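Local coordinates for protein MmoQ Response regulator (Methylococcus capsulatus, PDB 3LJX) that probably makes cyclic di-GMP from two GTP molecules as a full-length response regulator, of which this chain holds the HDOD-domain part, at residues Ser19-Ala22 / Ala23-Asn27. Numbering follows the deposited sequence.
Sequences SRTA and AAILN
Thr21 and Ile25 lie side by side, one turn apart, on the alpha-helix 19-29, the first helix of the all-helical HDOD part of this response regulator. Their methyls meet at CG2 of Thr21 and CD1 of Ile25, 3.8 Å apart. With chi1 at -61°, Thr21 sets CG2 anti to its own N, on the flank where Ile25 runs, and leaves OG1 beside that N. Beneath the side chains, four successive i to i+4 bonds tie 19-22 to 23-27. Ala23 N donates to Ser19 O at 2.9 Å, and Ala24 N to Arg20 O at a longer 3.1 Å. Ile25 N reaches Thr21 O at 2.8 Å with an N-H...O angle of 152°, the most bent of the four. Leu26 N to Ala22 O, also 2.8 Å, is almost straight at 178°. Asn27 N continues the i to i+4 series to Ala23 O. At the N-terminal end of the helix, Ser19 N is bound by OE1 of Glu98; a carboxylate here would also suit the positive end of the helix dipole. The hydroxyl OG of Ser19 is itself hydrogen-bonded, to a partner outside 23-27. The inner flank faces neighbouring loops: Thr21 touches Thr45, Ala22 touches Arg97, Ile25 meets Leu90 and Leu26 meets Ser91. Ala22 and Ile25 are buried; the Arg20 side chain is poorly ordered. The bonded carbonyls are also flanked by carbon: Leu26 CB lies 3.5 Å from Ala22 O, and Ile25 CG1, turned back beside its own N, comes within 3.3 Å of Thr21 O.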
ATOM      1  N   SER A  19       1.573 -14.447  -8.658  1.00 38.14           N
ATOM      2  CA  SER A  19       0.950 -15.600  -9.317  1.00 38.13           C
ATOM      3  C   SER A  19       0.054 -16.399  -8.386  1.00 34.32           C
ATOM      4  O   SER A  19      -1.088 -16.697  -8.728  1.00 34.32           O
ATOM      5  CB  SER A  19       2.009 -16.519  -9.925  1.00 40.66           C
ATOM      6  OG  SER A  19       2.603 -15.897 -11.048  1.00 48.19           O
ATOM      7  N   ARG A  20       0.566 -16.736  -7.206  1.00 35.66           N
ATOM      8  CA  ARG A  20      -0.194 -17.534  -6.245  1.00 43.13           C
ATOM      9  C   ARG A  20      -1.445 -16.801  -5.751  1.00 38.65           C
ATOM     10  O   ARG A  20      -2.518 -17.385  -5.608  1.00 36.43           O
ATOM     11  CB  ARG A  20       0.686 -17.911  -5.050  1.00 52.21           C
ATOM     12  CG  ARG A  20      -0.054 -18.702  -3.976  1.00 66.89           C
ATOM     13  CD  ARG A  20       0.787 -18.869  -2.716  1.00 80.76           C
ATOM     14  NE  ARG A  20       1.093 -17.585  -2.085  1.00 91.63           N
ATOM     15  CZ  ARG A  20       1.780 -17.450  -0.953  1.00 99.57           C
ATOM     16  NH1 ARG A  20       2.240 -18.523  -0.319  1.00102.63           N
ATOM     17  NH2 ARG A  20       2.008 -16.242  -0.452  1.00100.55           N
ATOM     18  N   THR A  21      -1.290 -15.515  -5.469  1.00 31.72           N
ATOM     19  CA  THR A  21      -2.399 -14.686  -5.021  1.00 27.77           C
ATOM     20  C   THR A  21      -3.452 -14.514  -6.135  1.00 29.47           C
ATOM     21  O   THR A  21      -4.660 -14.635  -5.895  1.00 26.74           O
ATOM     22  CB  THR A  21      -1.869 -13.317  -4.564  1.00 26.41           C
ATOM     23  OG1 THR A  21      -0.957 -13.511  -3.473  1.00 29.11           O
ATOM     24  CG2 THR A  21      -3.006 -12.417  -4.128  1.00 23.05           C
ATOM     25  N   ALA A  22      -2.995 -14.242  -7.353  1.00 26.58           N
ATOM     26  CA  ALA A  22      -3.913 -14.140  -8.476  1.00 32.67           C
ATOM     27  C   ALA A  22      -4.685 -15.452  -8.629  1.00 37.68           C
ATOM     28  O   ALA A  22      -5.915 -15.445  -8.715  1.00 38.74           O
ATOM     29  CB  ALA A  22      -3.174 -13.780  -9.767  1.00 23.60           C
ATOM     30  N   ALA A  23      -3.972 -16.578  -8.638  1.00 35.75           N
ATOM     31  CA  ALA A  23      -4.636 -17.880  -8.788  1.00 33.57           C
ATOM     32  C   ALA A  23      -5.760 -18.025  -7.778  1.00 34.45           C
ATOM     33  O   ALA A  23      -6.873 -18.423  -8.129  1.00 35.68           O
ATOM     34  CB  ALA A  23      -3.645 -19.025  -8.639  1.00 25.23           C
ATOM     35  N   ALA A  24      -5.474 -17.687  -6.525  1.00 31.54           N
ATOM     36  CA  ALA A  24      -6.469 -17.815  -5.464  1.00 32.32           C
ATOM     37  C   ALA A  24      -7.621 -16.811  -5.600  1.00 35.70           C
ATOM     38  O   ALA A  24      -8.766 -17.114  -5.253  1.00 34.41           O
ATOM     39  CB  ALA A  24      -5.817 -17.694  -4.101  1.00 25.10           C
ATOM     40  N   ILE A  25      -7.317 -15.610  -6.078  1.00 35.45           N
ATOM     41  CA  ILE A  25      -8.361 -14.617  -6.265  1.00 34.31           C
ATOM     42  C   ILE A  25      -9.295 -15.089  -7.377  1.00 32.62           C
ATOM     43  O   ILE A  25     -10.523 -15.068  -7.218  1.00 32.54           O
ATOM     44  CB  ILE A  25      -7.783 -13.210  -6.576  1.00 31.79           C
ATOM     45  CG1 ILE A  25      -7.205 -12.575  -5.306  1.00 27.94           C
ATOM     46  CG2 ILE A  25      -8.864 -12.307  -7.142  1.00 31.44           C
ATOM     47  CD1 ILE A  25      -6.333 -11.358  -5.569  1.00 23.32           C
ATOM     48  N   LEU A  26      -8.713 -15.533  -8.490  1.00 29.54           N
ATOM     49  CA  LEU A  26      -9.495 -16.042  -9.620  1.00 34.57           C
ATOM     50  C   LEU A  26     -10.357 -17.232  -9.211  1.00 40.32           C
ATOM     51  O   LEU A  26     -11.535 -17.306  -9.560  1.00 40.64           O
ATOM     52  CB  LEU A  26      -8.587 -16.433 -10.785  1.00 34.53           C
ATOM     53  CG  LEU A  26      -8.027 -15.247 -11.571  1.00 40.17           C
ATOM     54  CD1 LEU A  26      -6.947 -15.702 -12.534  1.00 37.66           C
ATOM     55  CD2 LEU A  26      -9.148 -14.507 -12.310  1.00 42.19           C
ATOM     56  N   ASN A  27      -9.767 -18.156  -8.463  1.00 43.48           N
ATOM     57  CA  ASN A  27     -10.499 -19.311  -7.973  1.00 46.77           C
ATOM     58  C   ASN A  27     -11.754 -18.891  -7.223  1.00 44.24           C
ATOM     59  O   ASN A  27     -12.849 -19.364  -7.503  1.00 44.33           O
ATOM     60  CB  ASN A  27      -9.615 -20.154  -7.064  1.00 55.81           C
ATOM     61  CG  ASN A  27     -10.370 -21.305  -6.437  1.00 69.62           C
ATOM     62  OD1 ASN A  27     -10.770 -21.241  -5.270  1.00 74.51           O
ATOM     63  ND2 ASN A  27     -10.585 -22.366  -7.216  1.00 70.84           N
TER